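Local coordinates for hydrazine synthase gamma subunit (Candidatus Kuenenia stuttgartiensis, PDB 5C2V), which reduces nitric oxide to hydroxylamine, the first half-reaction of hydrazine synthesis, as the dihaem c-type cytochrome subunit of the hydrazine synthase complex, at the interface of chains B and A. Sequence-based numbering; all coordinates share one arbitrary frame. Chains: chain A, Hydrazine synthase gamma subunit; chain B, Hydrazine synthase beta subunit.

Contact 1: the interface of chains B and A. Residues chain B 276, 320, 340-341; chain A 15, 17, 48.
The phenyl ring of A:Phe48 turns its edge to the face of B:Phe340: the planes stand at 85°, the centroids lie 5.0 Å apart, and CD1 of A:Phe48 sits above the B:Phe340 ring toward its rim. On the same face, at the outer rim, CE1 of B:Phe340 lies 3.5 Å from A:Phe48 CA. A:Phe48 CG is anti to its backbone N (chi1 176°), which sends the ring away from the helix toward chain B. There its CE1 meets methyl CD1 of B:Leu320 at 3.6 Å and CE1 of the B:His276 imidazole at 3.8 Å. B:Leu320 CD2 lies over the centre of that imidazole. A:Trp15 runs beside B:Phe340, its CZ3 touching CB of B:Phe340 at 3.6 Å. A:Pro17 N lies over one face of the A:Trp15 indole toward its rim, and the backbone O of B:Phe340 sits near the indole CE3. A:Pro17 also meets B:Leu320 CD1 tip to tip. Water 1 joins B:Ser341 O to A:Trp15 N, and water 2 joins the B:Ser341 hydroxyl to A:Trp15 O; B:Ser341 OG also accepts from B:Leu320 N (2.9 Å). A:Phe48 belongs to helix 43-51 and A:Trp15 to an N-terminal loop; B:Phe340 and B:Ser341 link strands 333-338 and 343-348 of the beta-propeller.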
loop_
_atom_site.group_PDB
_atom_site.type_symbol
_atom_site.label_atom_id
_atom_site.label_comp_id
_atom_site.label_asym_id
_atom_site.label_seq_id
_atom_site.Cartn_x
_atom_site.Cartn_y
_atom_site.Cartn_z
ATOM N N HIS B 276 5.121 -37.851 -20.956
ATOM C CA HIS B 276 5.074 -38.061 -22.404
ATOM C C HIS B 276 5.265 -36.784 -23.214
ATOM O O HIS B 276 4.465 -36.491 -24.103
ATOM C CB HIS B 276 3.742 -38.702 -22.806
ATOM C CG HIS B 276 3.282 -39.781 -21.877
ATOM N ND1 HIS B 276 4.019 -40.922 -21.639
ATOM C CD2 HIS B 276 2.161 -39.893 -21.131
ATOM C CE1 HIS B 276 3.369 -41.689 -20.784
ATOM N NE2 HIS B 276 2.240 -41.091 -20.457
ATOM N N LEU B 320 3.878 -42.005 -26.184
ATOM C CA LEU B 320 3.967 -42.486 -24.812
ATOM C C LEU B 320 5.364 -43.019 -24.494
ATOM O O LEU B 320 5.924 -43.817 -25.246
ATOM C CB LEU B 320 2.908 -43.563 -24.564
ATOM C CG LEU B 320 1.483 -43.163 -24.961
ATOM C CD1 LEU B 320 0.481 -44.233 -24.558
ATOM C CD2 LEU B 320 1.103 -41.813 -24.361
ATOM N N PHE B 340 6.198 -47.129 -25.596
ATOM C CA PHE B 340 4.868 -47.730 -25.587
ATOM C C PHE B 340 4.154 -47.544 -26.919
ATOM O O PHE B 340 3.466 -48.447 -27.395
ATOM C CB PHE B 340 4.023 -47.148 -24.452
ATOM C CG PHE B 340 4.555 -47.456 -23.082
ATOM C CD1 PHE B 340 4.463 -48.737 -22.563
ATOM C CD2 PHE B 340 5.141 -46.467 -22.311
ATOM C CE1 PHE B 340 4.953 -49.027 -21.304
ATOM C CE2 PHE B 340 5.630 -46.749 -21.049
ATOM C CZ PHE B 340 5.535 -48.031 -20.546
ATOM N N SER B 341 4.323 -46.372 -27.520
ATOM C CA SER B 341 3.701 -46.077 -28.804
ATOM C C SER B 341 4.496 -46.693 -29.950
ATOM O O SER B 341 4.042 -46.700 -31.096
ATOM C CB SER B 341 3.568 -44.566 -29.001
ATOM O OG SER B 341 2.729 -43.995 -28.013
ATOM N N TRP A 15 0.331 -49.149 -30.710
ATOM C CA TRP A 15 -0.104 -49.662 -29.416
ATOM C C TRP A 15 -0.750 -48.568 -28.570
ATOM O O TRP A 15 -0.172 -47.499 -28.375
ATOM C CB TRP A 15 1.077 -50.280 -28.664
ATOM C CG TRP A 15 0.697 -50.951 -27.378
ATOM C CD1 TRP A 15 0.314 -52.249 -27.214
ATOM C CD2 TRP A 15 0.676 -50.358 -26.073
ATOM N NE1 TRP A 15 0.051 -52.502 -25.889
ATOM C CE2 TRP A 15 0.266 -51.359 -25.169
ATOM C CE3 TRP A 15 0.963 -49.081 -25.582
ATOM C CZ2 TRP A 15 0.136 -51.120 -23.802
ATOM C CZ3 TRP A 15 0.832 -48.847 -24.225
ATOM C CH2 TRP A 15 0.422 -49.862 -23.351
ATOM N N PRO A 17 -2.892 -47.768 -24.761
ATOM C CA PRO A 17 -3.121 -48.284 -23.408
ATOM C C PRO A 17 -4.599 -48.484 -23.087
ATOM O O PRO A 17 -5.458 -48.207 -23.924
ATOM C CB PRO A 17 -2.520 -47.196 -22.520
ATOM C CG PRO A 17 -2.705 -45.947 -23.307
ATOM C CD PRO A 17 -2.530 -46.339 -24.750
ATOM N N PHE A 48 2.778 -50.046 -18.614
ATOM C CA PHE A 48 2.456 -48.646 -18.876
ATOM C C PHE A 48 1.918 -47.962 -17.627
ATOM O O PHE A 48 2.393 -46.892 -17.247
ATOM C CB PHE A 48 1.443 -48.516 -20.013
ATOM C CG PHE A 48 0.997 -47.101 -20.259
ATOM C CD1 PHE A 48 1.841 -46.192 -20.877
ATOM C CD2 PHE A 48 -0.262 -46.678 -19.865
ATOM C CE1 PHE A 48 1.437 -44.888 -21.100
ATOM C CE2 PHE A 48 -0.673 -45.376 -20.087
ATOM C CZ PHE A 48 0.178 -44.480 -20.706
HETATM O O HOH W 1 1.489 -46.511 -31.311
HETATM O O HOH W 2 0.228 -44.839 -28.485
#

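Contact 2: the interface of chains B and A. Residues chain B 4-5, 98; chain A 69-70, 95, 154.
B:Trp98 lies flat over the outstretched side chain of A:Arg70, and this stack is the tightly packed part of the contact. The guanidinium is turned 22° from the indole plane, with its CZ 3.6 Å from the centroid of the five-membered ring, a cation-pi contact. Methylene CD of A:Arg70 lies over the six-membered ring, 3.6 Å from its centroid. The arginine is extended from CG to NE, which lays methylenes and guanidinium along the indole, the two side chains running oppositely. Next to the stack, the A:Arg70 carbonyl O accepts from N-H groups of both chains. B:Gln4 NE2 gives A:Arg70 O a nearly straight bond across the interface (3.0 Å, 172° at H), arriving almost at a right angle to the C=O bond and tilted out of the carbonyl plane, whereas the A:Arg95 donors lie nearer the C=O axis. Within chain A, A:Arg95 donates side-on to A:Arg70 O through NE (2.9 Å) and NH2 (3.0 Å), both within the carbonyl plane. The bend of B:Gln4 at chi2 (-97°) turns its amide toward this oxygen. Packing is sparser beyond A:Arg95, where B:Gly5 CA rests over a guanidinium face, 3.7 Å from CZ, and A:Leu154 approaches B:Gly5 O through CA at the same distance. All seven residues are in loops: A:Arg70 follows the haem-binding CXXCH motif, A:Leu154 helix 141-152. B:Trp98 comes just before propeller strand 99-104, and B:Gln4 and B:Gly5 lie in that chain's N-terminal segment.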
loop_
_atom_site.group_PDB
_atom_site.type_symbol
_atom_site.label_atom_id
_atom_site.label_comp_id
_atom_site.label_asym_id
_atom_site.label_seq_id
_atom_site.Cartn_x
_atom_site.Cartn_y
_atom_site.Cartn_z
ATOM N N GLN B 4 10.941 -56.565 -20.768
ATOM C CA GLN B 4 12.097 -56.518 -19.883
ATOM C C GLN B 4 11.813 -57.083 -18.486
ATOM O O GLN B 4 10.839 -56.704 -17.836
ATOM C CB GLN B 4 12.594 -55.074 -19.776
ATOM C CG GLN B 4 13.745 -54.916 -18.819
ATOM C CD GLN B 4 13.300 -54.463 -17.451
ATOM O OE1 GLN B 4 12.275 -53.794 -17.304
ATOM N NE2 GLN B 4 14.033 -54.884 -16.431
ATOM N N GLY B 5 12.674 -57.994 -18.036
ATOM C CA GLY B 5 12.542 -58.606 -16.725
ATOM C C GLY B 5 11.508 -59.717 -16.667
ATOM O O GLY B 5 11.240 -60.272 -15.601
ATOM N N TRP B 98 25.050 -55.017 -17.139
ATOM C CA TRP B 98 24.071 -54.092 -17.698
ATOM C C TRP B 98 24.697 -52.840 -18.285
ATOM O O TRP B 98 24.638 -51.777 -17.662
ATOM C CB TRP B 98 23.045 -53.688 -16.645
ATOM C CG TRP B 98 21.811 -53.130 -17.257
ATOM C CD1 TRP B 98 21.709 -52.041 -18.080
ATOM C CD2 TRP B 98 20.498 -53.678 -17.150
ATOM N NE1 TRP B 98 20.402 -51.863 -18.461
ATOM C CE2 TRP B 98 19.643 -52.857 -17.906
ATOM C CE3 TRP B 98 19.961 -54.778 -16.476
ATOM C CZ2 TRP B 98 18.281 -53.105 -18.002
ATOM C CZ3 TRP B 98 18.607 -55.019 -16.576
ATOM C CH2 TRP B 98 17.783 -54.185 -17.330
ATOM N N GLU A 69 12.587 -48.604 -12.962
ATOM C CA GLU A 69 11.893 -49.041 -14.189
ATOM C C GLU A 69 12.304 -50.399 -14.783
ATOM O O GLU A 69 11.676 -50.876 -15.730
ATOM C CB GLU A 69 11.996 -47.963 -15.275
ATOM C CG GLU A 69 13.283 -47.941 -16.052
ATOM C CD GLU A 69 14.229 -46.885 -15.553
ATOM O OE1 GLU A 69 15.288 -46.697 -16.184
ATOM O OE2 GLU A 69 13.907 -46.234 -14.537
ATOM N N ARG A 70 13.349 -51.006 -14.229
ATOM C CA ARG A 70 13.753 -52.363 -14.567
ATOM C C ARG A 70 12.949 -53.260 -13.634
ATOM O O ARG A 70 13.103 -54.484 -13.604
ATOM C CB ARG A 70 15.266 -52.555 -14.397
ATOM C CG ARG A 70 16.118 -51.745 -15.374
ATOM C CD ARG A 70 17.567 -51.705 -14.895
ATOM N NE ARG A 70 18.369 -50.735 -15.650
ATOM C CZ ARG A 70 19.603 -50.372 -15.315
ATOM N NH1 ARG A 70 20.170 -50.877 -14.228
ATOM N NH2 ARG A 70 20.267 -49.509 -16.058
ATOM N N ARG A 95 11.195 -57.785 -8.007
ATOM C CA ARG A 95 11.478 -58.956 -8.836
ATOM C C ARG A 95 11.066 -60.230 -8.103
ATOM O O ARG A 95 11.359 -60.391 -6.918
ATOM C CB ARG A 95 12.958 -59.033 -9.217
ATOM C CG ARG A 95 13.438 -57.950 -10.169
ATOM C CD ARG A 95 12.687 -57.990 -11.490
ATOM N NE ARG A 95 13.361 -57.204 -12.520
ATOM C CZ ARG A 95 14.143 -57.723 -13.463
ATOM N NH1 ARG A 95 14.342 -59.032 -13.517
ATOM N NH2 ARG A 95 14.719 -56.932 -14.358
ATOM N N LEU A 154 7.302 -60.428 -13.210
ATOM C CA LEU A 154 8.687 -60.044 -12.961
ATOM C C LEU A 154 9.488 -61.201 -12.373
ATOM O O LEU A 154 9.093 -61.803 -11.374
ATOM C CB LEU A 154 8.748 -58.831 -12.031
ATOM C CG LEU A 154 8.288 -57.507 -12.647
ATOM C CD1 LEU A 154 8.328 -56.387 -11.618
ATOM C CD2 LEU A 154 9.138 -57.158 -13.861
#

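Contact 3: the interface of chains B and A. Residues chain B 3-4, 339; chain A 43-44, 47, 154.
Hydrogen bonds join B:Tyr339 to two side chains of one helix. Its phenol OH donates to the amide oxygen OE1 of A:Gln47 at 2.9 Å, reaching that carbonyl well off its axis (107°) and somewhat out of its plane. The ring and the amide are nearly perpendicular, and A:Gln47, with CG anti to the backbone N (chi1 -171°) and extended beyond it, brings the amide up to the tip of the tyrosine. At the other end of B:Tyr339 the backbone O accepts from NH2 of A:Arg44 at 3.1 Å. This donor sits above the carbonyl plane, although the oxygen lies at the edge of the guanidinium and in its plane. The same NH2 takes part in a cation-pi contact, 4.2 Å from the ring centroid of B:Tyr339 and offset toward the rim, with the two planes 16° apart. Apolar packing comes from B:Ile3. Its CD1 methyl meets CG1 of A:Val43 tip to tip at 3.7 Å and touches A:Arg44 CB at 3.8 Å, while its CG2 branch slides past the A:Gln47 amide. Successive turns of helix 43-51 are fixed to both the N-terminal segment and a propeller loop of the beta subunit, which probably contributes to anchoring the gamma subunit in the heterotrimer.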
loop_
_atom_site.group_PDB
_atom_site.type_symbol
_atom_site.label_atom_id
_atom_site.label_comp_id
_atom_site.label_asym_id
_atom_site.label_seq_id
_atom_site.Cartn_x
_atom_site.Cartn_y
_atom_site.Cartn_z
ATOM N N ILE B 3 9.306 -58.782 -22.929
ATOM C CA ILE B 3 9.206 -57.592 -22.097
ATOM C C ILE B 3 10.260 -57.681 -21.003
ATOM O O ILE B 3 10.455 -58.737 -20.399
ATOM C CB ILE B 3 7.800 -57.434 -21.481
ATOM C CG1 ILE B 3 6.786 -57.085 -22.572
ATOM C CG2 ILE B 3 7.794 -56.358 -20.403
ATOM C CD1 ILE B 3 5.402 -56.779 -22.047
ATOM N N GLN B 4 10.941 -56.565 -20.768
ATOM C CA GLN B 4 12.097 -56.518 -19.883
ATOM C C GLN B 4 11.813 -57.083 -18.486
ATOM O O GLN B 4 10.839 -56.704 -17.836
ATOM C CB GLN B 4 12.594 -55.074 -19.776
ATOM C CG GLN B 4 13.745 -54.916 -18.819
ATOM C CD GLN B 4 13.300 -54.463 -17.451
ATOM O OE1 GLN B 4 12.275 -53.794 -17.304
ATOM N NE2 GLN B 4 14.033 -54.884 -16.431
ATOM N N TYR B 339 8.591 -45.589 -26.424
ATOM C CA TYR B 339 8.567 -47.021 -26.130
ATOM C C TYR B 339 7.193 -47.667 -26.293
ATOM O O TYR B 339 7.043 -48.639 -27.032
ATOM C CB TYR B 339 9.073 -47.247 -24.696
ATOM C CG TYR B 339 8.986 -48.674 -24.189
ATOM C CD1 TYR B 339 7.873 -49.119 -23.483
ATOM C CD2 TYR B 339 10.030 -49.565 -24.390
ATOM C CE1 TYR B 339 7.796 -50.418 -23.013
ATOM C CE2 TYR B 339 9.962 -50.866 -23.925
ATOM C CZ TYR B 339 8.844 -51.287 -23.237
ATOM O OH TYR B 339 8.774 -52.580 -22.769
ATOM N N VAL A 43 0.034 -57.728 -19.580
ATOM C CA VAL A 43 1.282 -57.376 -18.902
ATOM C C VAL A 43 1.871 -56.036 -19.368
ATOM O O VAL A 43 2.416 -55.276 -18.560
ATOM C CB VAL A 43 2.341 -58.498 -19.075
ATOM C CG1 VAL A 43 2.656 -58.732 -20.543
ATOM C CG2 VAL A 43 3.606 -58.178 -18.290
ATOM N N ARG A 44 1.746 -55.734 -20.657
ATOM C CA ARG A 44 2.326 -54.511 -21.202
ATOM C C ARG A 44 1.538 -53.288 -20.743
ATOM O O ARG A 44 2.120 -52.251 -20.416
ATOM C CB ARG A 44 2.379 -54.570 -22.729
ATOM C CG ARG A 44 3.365 -53.587 -23.342
ATOM C CD ARG A 44 3.577 -53.850 -24.823
ATOM N NE ARG A 44 4.764 -53.168 -25.330
ATOM C CZ ARG A 44 4.761 -51.945 -25.852
ATOM N NH1 ARG A 44 3.628 -51.263 -25.939
ATOM N NH2 ARG A 44 5.890 -51.404 -26.288
ATOM N N GLN A 47 2.666 -52.568 -17.485
ATOM C CA GLN A 47 3.949 -51.874 -17.522
ATOM C C GLN A 47 3.739 -50.379 -17.755
ATOM O O GLN A 47 4.429 -49.544 -17.163
ATOM C CB GLN A 47 4.857 -52.457 -18.608
ATOM C CG GLN A 47 6.287 -51.935 -18.556
ATOM C CD GLN A 47 7.152 -52.469 -19.680
ATOM O OE1 GLN A 47 6.659 -52.786 -20.763
ATOM N NE2 GLN A 47 8.452 -52.573 -19.428
ATOM N N LEU A 154 7.302 -60.428 -13.210
ATOM C CA LEU A 154 8.687 -60.044 -12.961
ATOM C C LEU A 154 9.488 -61.201 -12.373
ATOM O O LEU A 154 9.093 -61.803 -11.374
ATOM C CB LEU A 154 8.748 -58.831 -12.031
ATOM C CG LEU A 154 8.288 -57.507 -12.647
ATOM C CD1 LEU A 154 8.328 -56.387 -11.618
ATOM C CD2 LEU A 154 9.138 -57.158 -13.861
#

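The three contacts form one stretch of the gamma-beta interface within the heterotrimer. Contacts 2 and 3 are neighbours, their C-alpha centres about 8 Å apart, and they share B:Gln4 and A:Leu154. Contact 3 lies about 11 Å from contact 1, and contacts 1 and 2 are about 18 Å apart. Helix 43-51 of chain A serves both contacts 1 and 3, where it meets the consecutive loop residues B:Tyr339 (contact 3) and B:Phe340 (contact 1). The N-terminal segment of chain B connects contact 3 to contact 2, beside the haem-binding motif, so the propeller may help hold the haem-bearing subunit in position.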